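Local atomic coordinates of 6-aminohexanoate-dimer hydrolase (Bacillus anthracis, PDB entry 4GB7), a protein that probably hydrolyses the amide bond of 6-aminohexanoate dimers, as a serine hydrolase of the beta-lactamase superfamily. Residues I66-K70 with A270-S274; L141-F145 with Y355-W359; T146-I150 with L257-I261; L211-I217 with Q298-G302. All coordinates share one frame; numbering follows the deposited sequence.

Overall arrangement
The four contacts show how packing chemistry changes with place in a fold. Contact 2, the one nearest the centre of the chain, and contact 3 share helix 143-155: its first turn meets a tight turn and a tryptophan, while its next residues meet helix 251-265 almost wholly through aliphatic groups, with no hydrogen bond. Contact 4 is also buried but mixed, a hydrogen-bonded amide beside apolar packing, built on a helix C-terminus and a loop; S300 O receives a probable hydrogen bond from K143 NZ of contact 2. Contact 1 is only partly buried and lies at a sheet edge, mixing small apolar groups with one serine bond. It touches contact 3 where V273 packs on I149.

Contact 1. Residues I66-K70 with A270-S274; sequences INDVK and AENVS
An edge strand laid along a helix is the element here: strand 66-69, outermost in its antiparallel sheet, runs nearly parallel to the 270-274 turn of helix 269-278 (15° between axes, 7.3 Å at closest), with V69, A270 and S274 filling the space between. V69 CG2 rests on A270 CB at 3.7 Å, and V69 CG1, anti to the backbone N, meets V273 CG1 at 3.7 Å as the two valines pass at a slant. A270 CB stands 3.4 Å from D68 O and 3.7 Å from N67 CB, consistent with its small size. Past the strand end a polar bond takes over. S274 points its hydroxyl away from its own backbone N (chi1 179°), and S274 OG donates to K70 O at 2.7 Å, reaching the oxygen at a C=O...donor angle of 123° and only slightly tilted from the carbonyl plane. The amide end of N67 turns to K295 and E297, and E297 also accepts a bond from the backbone N of A270, linking strand and helix a second time. On the sheet side V69 and V273 both lean on Y289 of strand 287-290, while V273 also meets I149 of helix 143-155.

Contact 2. Residues L141-F145 with Y355-W359; sequences LAKVF and YHNQW
K143 NZ, at the end of a side chain whose base lies against Q358, is gripped by three oxygens: S140 OG, N251 OD1 and the carbonyl O of S300. S140 and K143, with Y249 nearby, match the SxxK pattern of beta-lactamase-like serine hydrolases, so this is probably the active-site lysine. K143 CB meets Q358 OE1 at 3.4 Å, the two side chains crossing at about a right angle. The amide of Q358 is held at both ends, OE1 by T254 and NE2 by M186 O. Q358 sits in a type I' beta turn from H356 to W359, the tight link of a two-stranded hairpin, and the turn lies with its backbone against the first turn of helix 143-155: V144 CG1 comes to 3.4 Å from Q358 O. Standing anti to its carbonyl carbon (chi1 -62°), V144 CG1 also makes a CH-pi contact over one face of the W359 indole, 3.5 Å from the centroid of the five-membered ring and 20° off the normal. V144 CB approaches the six-membered side, 3.5 Å from W359 CZ2. In the indole plane, at its edge, a water accepts from W359 NE1 at 2.9 Å and donates to V144 O at 2.9 Å.

Contact 3. Residues T146-I150 with L257-I261; sequences TGAII and LAWII
No flat side chain takes part where T146, I149 and I150 meet L257, A258 and I261; the one ring in these segments, that of W259, turns elsewhere and stacks on Y231. What remains is an example of helix-on-helix packing by mainly aliphatic side chains. It lies in the buried layer of the beta-lactamase-like fold, where helix 143-155, which begins beside the probable SxxK site, is joined to helix 251-265. The two short segments cross at 48° with their axes 9.8 Å apart, and no hydrogen bond passes between them. With OG1 beside the backbone N (chi1 -70°), the methyl CG2 of T146 takes the anti position and settles 3.6 Å from L257 CB, while OG1 flanks the methyl of A258. One turn on, I150 reaches across to three residues. Its CG1 leans on the base of L257, and the bend at chi2 (-69°) carries I150 CD1 in among L257, I260 and I261, 3.8 Å from I261 CG1 and 4.0 Å from L257 CD2. I261 answers from the other helix, meeting I149 at about a right angle, with I261 CD1 lying 3.8 Å from I149 CG2. Helix 182-186 covers one flank through M186, which touches both I150 and L257; at another flank N272 lies on I261. I150 CD1 also presses on backbone, 3.6 Å from L257 O.

Contact 4. Residues L211-I217 with Q298-G302; sequences LYLASNI and QASAG
Two torsions carry the Q298 amide to S215: CG lies anti to the carbonyl carbon (chi1 -66°) and the chain then runs straight (chi2 176°), spanning to the end of helix 206-214. There Q298 NE2 donates to S215 OG at 3.0 Å, nearly in line (171° at the hydrogen) and close to the amide plane. The serine passes the bond on, S215 OG donating to L211 O at 2.8 Å, so one hydroxyl ties the glutamine to the last helical turn. That turn closes in a Schellman motif, with N216 at positive phi and I217 N bonded back to Y212 O. The reversal brings I217 CD1 to 3.6 Å from Q298 NE2. Y212 offers its ring edge to the same nitrogen, Y212 CD1 lying 3.8 Å from Q298 NE2, and its hydroxyl reaches the loop through a water 2.8 Å from Y212 OH and 3.0 Å from A301 O. L211 CD2 packs on A301 CB at 3.8 Å and also lies 3.1 Å from the hydroxyl oxygen S300 OG. Loop 298-302 runs beside the probable SxxK site, which S300 touches; the S300 hydroxyl is bonded to E255 of helix 251-265, whose residues also touch L211. On another flank I230 of helix 230-235 packs on L211, S215 and Q298, while backbone hydrogen bonds between V290 and both Q298 and G302 join the loop to strand 287-290.

Contact 1. Residues I66-K70 with A270-S274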
loop_
_atom_site.group_PDB
_atom_site.type_symbol
_atom_site.label_atom_id
_atom_site.label_comp_id
_atom_site.label_asym_id
_atom_site.label_seq_id
_atom_site.Cartn_x
_atom_site.Cartn_y
_atom_site.Cartn_z
ATOM N N ILE A 66 5.933 -16.818 2.425
ATOM C CA ILE A 66 6.238 -15.704 1.507
ATOM C C ILE A 66 6.606 -16.194 0.113
ATOM O O ILE A 66 7.070 -17.325 -0.073
ATOM C CB ILE A 66 7.352 -14.798 2.021
ATOM C CG1 ILE A 66 8.717 -15.500 2.051
ATOM C CG2 ILE A 66 6.994 -14.247 3.391
ATOM C CD1 ILE A 66 9.911 -14.554 2.101
ATOM N N ASN A 67 6.378 -15.319 -0.865
ATOM C CA ASN A 67 6.917 -15.440 -2.192
ATOM C C ASN A 67 7.830 -14.266 -2.430
ATOM O O ASN A 67 7.417 -13.100 -2.281
ATOM C CB ASN A 67 5.830 -15.345 -3.254
ATOM C CG ASN A 67 4.920 -16.517 -3.271
ATOM O OD1 ASN A 67 5.175 -17.534 -2.640
ATOM N ND2 ASN A 67 3.844 -16.406 -4.067
ATOM N N ASP A 68 9.061 -14.565 -2.799
ATOM C CA ASP A 68 10.037 -13.510 -3.053
ATOM C C ASP A 68 9.704 -12.683 -4.291
ATOM O O ASP A 68 9.261 -13.236 -5.334
ATOM C CB ASP A 68 11.431 -14.097 -3.220
ATOM C CG ASP A 68 12.049 -14.570 -1.943
ATOM O OD1 ASP A 68 11.721 -14.115 -0.835
ATOM O OD2 ASP A 68 12.955 -15.413 -2.095
ATOM N N VAL A 69 9.982 -11.382 -4.203
ATOM C CA VAL A 69 9.917 -10.442 -5.332
ATOM C C VAL A 69 11.339 -9.959 -5.591
ATOM O O VAL A 69 11.865 -9.122 -4.888
ATOM C CB VAL A 69 8.994 -9.271 -4.991
ATOM C CG1 VAL A 69 8.994 -8.204 -6.089
ATOM C CG2 VAL A 69 7.614 -9.803 -4.628
ATOM N N LYS A 70 11.973 -10.534 -6.598
ATOM C CA LYS A 70 13.404 -10.330 -6.819
ATOM C C LYS A 70 13.742 -8.990 -7.450
ATOM O O LYS A 70 13.071 -8.531 -8.399
ATOM C CB LYS A 70 13.968 -11.437 -7.707
ATOM C CG LYS A 70 14.032 -12.795 -7.037
ATOM C CD LYS A 70 14.699 -13.841 -7.907
ATOM C CE LYS A 70 13.861 -14.289 -9.107
ATOM N NZ LYS A 70 14.609 -15.137 -10.109
ATOM N N ALA A 270 3.993 -12.219 -7.390
ATOM C CA ALA A 270 5.352 -11.888 -7.023
ATOM C C ALA A 270 6.231 -11.854 -8.267
ATOM O O ALA A 270 7.026 -10.943 -8.426
ATOM C CB ALA A 270 5.926 -12.828 -5.966
ATOM N N GLU A 271 6.048 -12.813 -9.169
ATOM C CA GLU A 271 6.851 -12.865 -10.400
ATOM C C GLU A 271 6.534 -11.705 -11.324
ATOM O O GLU A 271 7.444 -11.106 -11.932
ATOM C CB GLU A 271 6.627 -14.186 -11.105
ATOM C CG GLU A 271 7.313 -15.334 -10.398
ATOM C CD GLU A 271 6.769 -16.737 -10.738
ATOM O OE1 GLU A 271 5.715 -16.957 -11.452
ATOM O OE2 GLU A 271 7.434 -17.672 -10.258
ATOM N N ASN A 272 5.240 -11.370 -11.427
ATOM C CA ASN A 272 4.812 -10.205 -12.179
ATOM C C ASN A 272 5.424 -8.927 -11.631
ATOM O O ASN A 272 5.934 -8.096 -12.385
ATOM C CB ASN A 272 3.271 -10.113 -12.235
ATOM C CG ASN A 272 2.681 -10.921 -13.365
ATOM O OD1 ASN A 272 2.761 -10.466 -14.506
ATOM N ND2 ASN A 272 2.089 -12.104 -13.075
ATOM N N VAL A 273 5.361 -8.727 -10.320
ATOM C CA VAL A 273 5.895 -7.511 -9.770
ATOM C C VAL A 273 7.402 -7.448 -9.977
ATOM O O VAL A 273 7.955 -6.377 -10.301
ATOM C CB VAL A 273 5.530 -7.339 -8.263
ATOM C CG1 VAL A 273 6.296 -6.159 -7.654
ATOM C CG2 VAL A 273 4.030 -7.179 -8.093
ATOM N N SER A 274 8.077 -8.575 -9.818
ATOM C CA SER A 274 9.530 -8.642 -10.053
ATOM C C SER A 274 9.910 -8.348 -11.494
ATOM O O SER A 274 10.732 -7.496 -11.761
ATOM C CB SER A 274 10.106 -10.025 -9.678
ATOM O OG SER A 274 11.508 -10.067 -9.947
#

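Contact 2. Residues L141-F145 with Y355-W359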
loop_
_atom_site.group_PDB
_atom_site.type_symbol
_atom_site.label_atom_id
_atom_site.label_comp_id
_atom_site.label_asym_id
_atom_site.label_seq_id
_atom_site.Cartn_x
_atom_site.Cartn_y
_atom_site.Cartn_z
ATOM N N LEU A 141 -0.241 -0.367 1.102
ATOM C CA LEU A 141 0.654 0.180 0.080
ATOM C C LEU A 141 0.802 -0.791 -1.091
ATOM O O LEU A 141 1.039 -0.358 -2.169
ATOM C CB LEU A 141 2.019 0.540 0.608
ATOM C CG LEU A 141 2.164 1.912 1.240
ATOM C CD1 LEU A 141 0.992 2.472 1.984
ATOM C CD2 LEU A 141 3.477 2.045 1.994
ATOM N N ALA A 142 0.687 -2.104 -0.844
ATOM C CA ALA A 142 0.695 -3.091 -1.903
ATOM C C ALA A 142 -0.262 -2.837 -3.007
ATOM O O ALA A 142 0.004 -3.257 -4.180
ATOM C CB ALA A 142 0.394 -4.485 -1.310
ATOM N N LYS A 143 -1.377 -2.182 -2.719
ATOM C CA LYS A 143 -2.449 -2.161 -3.739
ATOM C C LYS A 143 -2.047 -1.494 -5.058
ATOM O O LYS A 143 -2.523 -1.871 -6.147
ATOM C CB LYS A 143 -3.678 -1.457 -3.159
ATOM C CG LYS A 143 -4.329 -2.229 -2.035
ATOM C CD LYS A 143 -5.599 -1.592 -1.527
ATOM C CE LYS A 143 -6.409 -2.526 -0.613
ATOM N NZ LYS A 143 -5.816 -2.810 0.733
ATOM N N VAL A 144 -1.172 -0.506 -4.962
ATOM C CA VAL A 144 -0.755 0.272 -6.132
ATOM C C VAL A 144 0.046 -0.578 -7.136
ATOM O O VAL A 144 0.051 -0.282 -8.297
ATOM C CB VAL A 144 -0.047 1.585 -5.766
ATOM C CG1 VAL A 144 -1.019 2.480 -4.979
ATOM C CG2 VAL A 144 1.291 1.365 -5.035
ATOM N N PHE A 145 0.670 -1.639 -6.666
ATOM C CA PHE A 145 1.407 -2.580 -7.533
ATOM C C PHE A 145 0.464 -3.396 -8.354
ATOM O O PHE A 145 0.706 -3.558 -9.549
ATOM C CB PHE A 145 2.358 -3.419 -6.686
ATOM C CG PHE A 145 3.486 -2.592 -6.114
ATOM C CD1 PHE A 145 4.616 -2.370 -6.839
ATOM C CD2 PHE A 145 3.365 -2.027 -4.878
ATOM C CE1 PHE A 145 5.620 -1.561 -6.354
ATOM C CE2 PHE A 145 4.348 -1.239 -4.368
ATOM C CZ PHE A 145 5.481 -1.004 -5.101
ATOM N N TYR A 355 -10.626 8.868 -5.053
ATOM C CA TYR A 355 -9.863 7.624 -5.135
ATOM C C TYR A 355 -9.967 7.093 -6.560
ATOM O O TYR A 355 -11.076 6.993 -7.096
ATOM C CB TYR A 355 -10.434 6.608 -4.195
ATOM C CG TYR A 355 -9.652 5.311 -4.035
ATOM C CD1 TYR A 355 -9.766 4.279 -4.948
ATOM C CD2 TYR A 355 -8.787 5.123 -2.931
ATOM C CE1 TYR A 355 -9.105 3.067 -4.752
ATOM C CE2 TYR A 355 -8.111 3.928 -2.746
ATOM C CZ TYR A 355 -8.234 2.917 -3.668
ATOM O OH TYR A 355 -7.620 1.713 -3.443
ATOM N N HIS A 356 -8.828 6.745 -7.149
ATOM C CA HIS A 356 -8.791 6.275 -8.533
ATOM C C HIS A 356 -7.654 5.284 -8.697
ATOM O O HIS A 356 -6.512 5.580 -8.338
ATOM C CB HIS A 356 -8.610 7.465 -9.480
ATOM C CG HIS A 356 -8.887 7.146 -10.943
ATOM N ND1 HIS A 356 -9.699 6.133 -11.340
ATOM C CD2 HIS A 356 -8.478 7.789 -12.089
ATOM C CE1 HIS A 356 -9.759 6.107 -12.679
ATOM N NE2 HIS A 356 -9.037 7.131 -13.146
ATOM N N ASN A 357 -7.955 4.091 -9.215
ATOM C CA ASN A 357 -6.944 3.112 -9.590
ATOM C C ASN A 357 -5.942 2.761 -8.487
ATOM O O ASN A 357 -4.734 2.635 -8.706
ATOM C CB ASN A 357 -6.232 3.625 -10.871
ATOM C CG ASN A 357 -7.188 3.725 -12.055
ATOM O OD1 ASN A 357 -8.163 2.962 -12.129
ATOM N ND2 ASN A 357 -6.930 4.680 -12.966
ATOM N N GLN A 358 -6.487 2.582 -7.299
ATOM C CA GLN A 358 -5.781 2.148 -6.092
ATOM C C GLN A 358 -5.048 3.263 -5.363
ATOM O O GLN A 358 -4.363 2.993 -4.369
ATOM C CB GLN A 358 -4.910 0.900 -6.301
ATOM C CG GLN A 358 -5.631 -0.277 -7.012
ATOM C CD GLN A 358 -6.670 -0.958 -6.121
ATOM O OE1 GLN A 358 -6.337 -1.809 -5.292
ATOM N NE2 GLN A 358 -7.959 -0.625 -6.338
ATOM N N TRP A 359 -5.208 4.505 -5.838
ATOM C CA TRP A 359 -4.582 5.702 -5.205
ATOM C C TRP A 359 -5.603 6.687 -4.598
ATOM O O TRP A 359 -6.684 6.940 -5.151
ATOM C CB TRP A 359 -3.763 6.483 -6.231
ATOM C CG TRP A 359 -2.557 5.752 -6.704
ATOM C CD1 TRP A 359 -2.457 4.885 -7.793
ATOM C CD2 TRP A 359 -1.224 5.876 -6.184
ATOM N NE1 TRP A 359 -1.196 4.443 -7.932
ATOM C CE2 TRP A 359 -0.399 5.008 -6.982
ATOM C CE3 TRP A 359 -0.642 6.568 -5.109
ATOM C CZ2 TRP A 359 0.945 4.828 -6.731
ATOM C CZ3 TRP A 359 0.710 6.396 -4.883
ATOM C CH2 TRP A 359 1.498 5.538 -5.685
HETATM O O HOH W 1 -0.517 2.226 -9.671
#

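Contact 3. Residues T146-I150 with L257-I261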
loop_
_atom_site.group_PDB
_atom_site.type_symbol
_atom_site.label_atom_id
_atom_site.label_comp_id
_atom_site.label_asym_id
_atom_site.label_seq_id
_atom_site.Cartn_x
_atom_site.Cartn_y
_atom_site.Cartn_z
ATOM N N THR A 146 -0.584 -3.943 -7.724
ATOM C CA THR A 146 -1.650 -4.600 -8.471
ATOM C C THR A 146 -2.296 -3.653 -9.459
ATOM O O THR A 146 -2.489 -4.009 -10.643
ATOM C CB THR A 146 -2.681 -5.235 -7.525
ATOM O OG1 THR A 146 -2.058 -6.353 -6.880
ATOM C CG2 THR A 146 -3.946 -5.720 -8.259
ATOM N N GLY A 147 -2.606 -2.451 -9.035
ATOM C CA GLY A 147 -3.201 -1.438 -9.931
ATOM C C GLY A 147 -2.325 -1.135 -11.153
ATOM O O GLY A 147 -2.797 -1.064 -12.288
ATOM N N ALA A 148 -1.038 -0.963 -10.916
ATOM C CA ALA A 148 -0.087 -0.647 -11.983
ATOM C C ALA A 148 -0.029 -1.740 -13.028
ATOM O O ALA A 148 0.020 -1.430 -14.228
ATOM C CB ALA A 148 1.290 -0.417 -11.395
ATOM N N ILE A 149 -0.021 -3.002 -12.578
ATOM C CA ILE A 149 0.054 -4.161 -13.484
ATOM C C ILE A 149 -1.254 -4.304 -14.235
ATOM O O ILE A 149 -1.233 -4.611 -15.456
ATOM C CB ILE A 149 0.471 -5.489 -12.771
ATOM C CG1 ILE A 149 1.895 -5.297 -12.181
ATOM C CG2 ILE A 149 0.410 -6.694 -13.732
ATOM C CD1 ILE A 149 2.297 -6.312 -11.127
ATOM N N ILE A 150 -2.384 -4.098 -13.557
ATOM C CA ILE A 150 -3.661 -4.095 -14.277
ATOM C C ILE A 150 -3.693 -3.075 -15.423
ATOM O O ILE A 150 -4.095 -3.390 -16.584
ATOM C CB ILE A 150 -4.855 -3.843 -13.341
ATOM C CG1 ILE A 150 -5.118 -5.109 -12.485
ATOM C CG2 ILE A 150 -6.114 -3.469 -14.148
ATOM C CD1 ILE A 150 -5.654 -6.359 -13.190
ATOM N N LEU A 257 -8.525 -8.458 -8.641
ATOM C CA LEU A 257 -7.614 -7.950 -9.666
ATOM C C LEU A 257 -6.328 -8.779 -9.751
ATOM O O LEU A 257 -5.867 -9.101 -10.812
ATOM C CB LEU A 257 -7.312 -6.453 -9.420
ATOM C CG LEU A 257 -8.456 -5.461 -9.615
ATOM C CD1 LEU A 257 -8.076 -4.060 -9.165
ATOM C CD2 LEU A 257 -8.919 -5.456 -11.082
ATOM N N ALA A 258 -5.733 -9.110 -8.616
ATOM C CA ALA A 258 -4.537 -9.964 -8.612
ATOM C C ALA A 258 -4.800 -11.361 -9.184
ATOM O O ALA A 258 -3.939 -11.922 -9.854
ATOM C CB ALA A 258 -3.899 -10.020 -7.233
ATOM N N TRP A 259 -5.984 -11.929 -8.893
ATOM C CA TRP A 259 -6.369 -13.205 -9.460
ATOM C C TRP A 259 -6.428 -13.120 -10.964
ATOM O O TRP A 259 -5.927 -13.991 -11.652
ATOM C CB TRP A 259 -7.704 -13.653 -8.865
ATOM C CG TRP A 259 -8.090 -15.085 -9.054
ATOM C CD1 TRP A 259 -7.438 -16.091 -9.782
ATOM C CD2 TRP A 259 -9.237 -15.726 -8.444
ATOM N NE1 TRP A 259 -8.107 -17.296 -9.665
ATOM C CE2 TRP A 259 -9.225 -17.128 -8.889
ATOM C CE3 TRP A 259 -10.253 -15.293 -7.611
ATOM C CZ2 TRP A 259 -10.181 -18.029 -8.467
ATOM C CZ3 TRP A 259 -11.217 -16.205 -7.195
ATOM C CH2 TRP A 259 -11.188 -17.542 -7.625
ATOM N N ILE A 260 -6.921 -12.011 -11.485
ATOM C CA ILE A 260 -6.918 -11.773 -12.919
ATOM C C ILE A 260 -5.487 -11.722 -13.476
ATOM O O ILE A 260 -5.180 -12.368 -14.485
ATOM C CB ILE A 260 -7.671 -10.483 -13.274
ATOM C CG1 ILE A 260 -9.160 -10.639 -12.917
ATOM C CG2 ILE A 260 -7.523 -10.122 -14.749
ATOM C CD1 ILE A 260 -9.959 -9.369 -12.965
ATOM N N ILE A 261 -4.603 -10.989 -12.804
ATOM C CA ILE A 261 -3.193 -10.953 -13.219
ATOM C C ILE A 261 -2.634 -12.373 -13.365
ATOM O O ILE A 261 -1.988 -12.709 -14.382
ATOM C CB ILE A 261 -2.341 -10.130 -12.244
ATOM C CG1 ILE A 261 -2.751 -8.646 -12.293
ATOM C CG2 ILE A 261 -0.832 -10.257 -12.542
ATOM C CD1 ILE A 261 -2.159 -7.787 -11.206
#

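Contact 4. Residues L211-I217 with Q298-G302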
loop_
_atom_site.group_PDB
_atom_site.type_symbol
_atom_site.label_atom_id
_atom_site.label_comp_id
_atom_site.label_asym_id
_atom_site.label_seq_id
_atom_site.Cartn_x
_atom_site.Cartn_y
_atom_site.Cartn_z
ATOM N N LEU A 211 -9.171 -11.463 5.564
ATOM C CA LEU A 211 -8.014 -11.736 4.706
ATOM C C LEU A 211 -6.951 -12.437 5.498
ATOM O O LEU A 211 -6.352 -13.393 5.042
ATOM C CB LEU A 211 -7.469 -10.415 4.138
ATOM C CG LEU A 211 -6.189 -10.502 3.280
ATOM C CD1 LEU A 211 -6.564 -11.100 1.926
ATOM C CD2 LEU A 211 -5.530 -9.120 3.152
ATOM N N TYR A 212 -6.735 -11.978 6.734
ATOM C CA TYR A 212 -5.752 -12.641 7.571
ATOM C C TYR A 212 -6.175 -14.069 8.018
ATOM O O TYR A 212 -5.343 -14.950 8.032
ATOM C CB TYR A 212 -5.400 -11.782 8.774
ATOM C CG TYR A 212 -4.820 -10.410 8.435
ATOM C CD1 TYR A 212 -4.114 -10.184 7.261
ATOM C CD2 TYR A 212 -4.888 -9.383 9.338
ATOM C CE1 TYR A 212 -3.571 -8.954 6.967
ATOM C CE2 TYR A 212 -4.382 -8.124 9.036
ATOM C CZ TYR A 212 -3.689 -7.918 7.885
ATOM O OH TYR A 212 -3.173 -6.674 7.621
ATOM N N LEU A 213 -7.455 -14.289 8.344
ATOM C CA LEU A 213 -7.952 -15.628 8.640
ATOM C C LEU A 213 -7.807 -16.530 7.399
ATOM O O LEU A 213 -7.325 -17.653 7.485
ATOM C CB LEU A 213 -9.394 -15.581 9.082
ATOM C CG LEU A 213 -9.588 -15.052 10.515
ATOM C CD1 LEU A 213 -11.015 -14.515 10.660
ATOM C CD2 LEU A 213 -9.234 -16.110 11.562
ATOM N N ALA A 214 -8.177 -16.005 6.247
ATOM C CA ALA A 214 -7.982 -16.725 4.960
ATOM C C ALA A 214 -6.542 -17.153 4.701
ATOM O O ALA A 214 -6.288 -18.215 4.097
ATOM C CB ALA A 214 -8.503 -15.887 3.801
ATOM N N SER A 215 -5.601 -16.323 5.165
ATOM C CA SER A 215 -4.186 -16.541 4.981
ATOM C C SER A 215 -3.558 -17.315 6.130
ATOM O O SER A 215 -2.345 -17.491 6.147
ATOM C CB SER A 215 -3.459 -15.192 4.889
ATOM O OG SER A 215 -3.983 -14.379 3.886
ATOM N N ASN A 216 -4.375 -17.722 7.111
ATOM C CA ASN A 216 -3.914 -18.495 8.240
ATOM C C ASN A 216 -2.950 -17.746 9.157
ATOM O O ASN A 216 -2.056 -18.360 9.735
ATOM C CB ASN A 216 -3.276 -19.818 7.770
ATOM C CG ASN A 216 -3.170 -20.837 8.889
ATOM O OD1 ASN A 216 -4.022 -20.885 9.764
ATOM N ND2 ASN A 216 -2.121 -21.654 8.861
ATOM N N ILE A 217 -3.093 -16.423 9.261
ATOM C CA ILE A 217 -2.176 -15.647 10.110
ATOM C C ILE A 217 -2.916 -14.960 11.258
ATOM O O ILE A 217 -2.328 -14.155 11.983
ATOM C CB ILE A 217 -1.286 -14.650 9.308
ATOM C CG1 ILE A 217 -2.073 -13.505 8.675
ATOM C CG2 ILE A 217 -0.471 -15.373 8.253
ATOM C CD1 ILE A 217 -1.175 -12.431 8.052
ATOM N N GLN A 298 -1.176 -12.156 -0.650
ATOM C CA GLN A 298 -2.070 -11.075 -0.234
ATOM C C GLN A 298 -1.740 -9.855 -1.073
ATOM O O GLN A 298 -0.930 -9.038 -0.651
ATOM C CB GLN A 298 -1.820 -10.672 1.230
ATOM C CG GLN A 298 -2.162 -11.728 2.225
ATOM C CD GLN A 298 -1.800 -11.306 3.621
ATOM O OE1 GLN A 298 -1.148 -10.275 3.821
ATOM N NE2 GLN A 298 -2.178 -12.110 4.582
ATOM N N ALA A 299 -2.381 -9.726 -2.227
ATOM C CA ALA A 299 -2.170 -8.596 -3.090
ATOM C C ALA A 299 -2.542 -7.257 -2.442
ATOM O O ALA A 299 -2.022 -6.202 -2.820
ATOM C CB ALA A 299 -2.984 -8.778 -4.391
ATOM N N SER A 300 -3.464 -7.316 -1.479
ATOM C CA SER A 300 -4.082 -6.123 -0.911
ATOM C C SER A 300 -3.297 -5.625 0.259
ATOM O O SER A 300 -3.464 -4.484 0.635
ATOM C CB SER A 300 -5.533 -6.402 -0.474
ATOM O OG SER A 300 -5.572 -7.400 0.525
ATOM N N ALA A 301 -2.426 -6.458 0.823
ATOM C CA ALA A 301 -1.846 -6.078 2.139
ATOM C C ALA A 301 -0.507 -6.706 2.503
ATOM O O ALA A 301 0.039 -6.436 3.606
ATOM C CB ALA A 301 -2.859 -6.437 3.213
ATOM N N GLY A 302 0.032 -7.557 1.632
ATOM C CA GLY A 302 1.154 -8.424 2.028
ATOM C C GLY A 302 2.559 -8.148 1.509
ATOM O O GLY A 302 3.471 -8.951 1.732
HETATM O O HOH W 2 -0.578 -6.730 6.577
#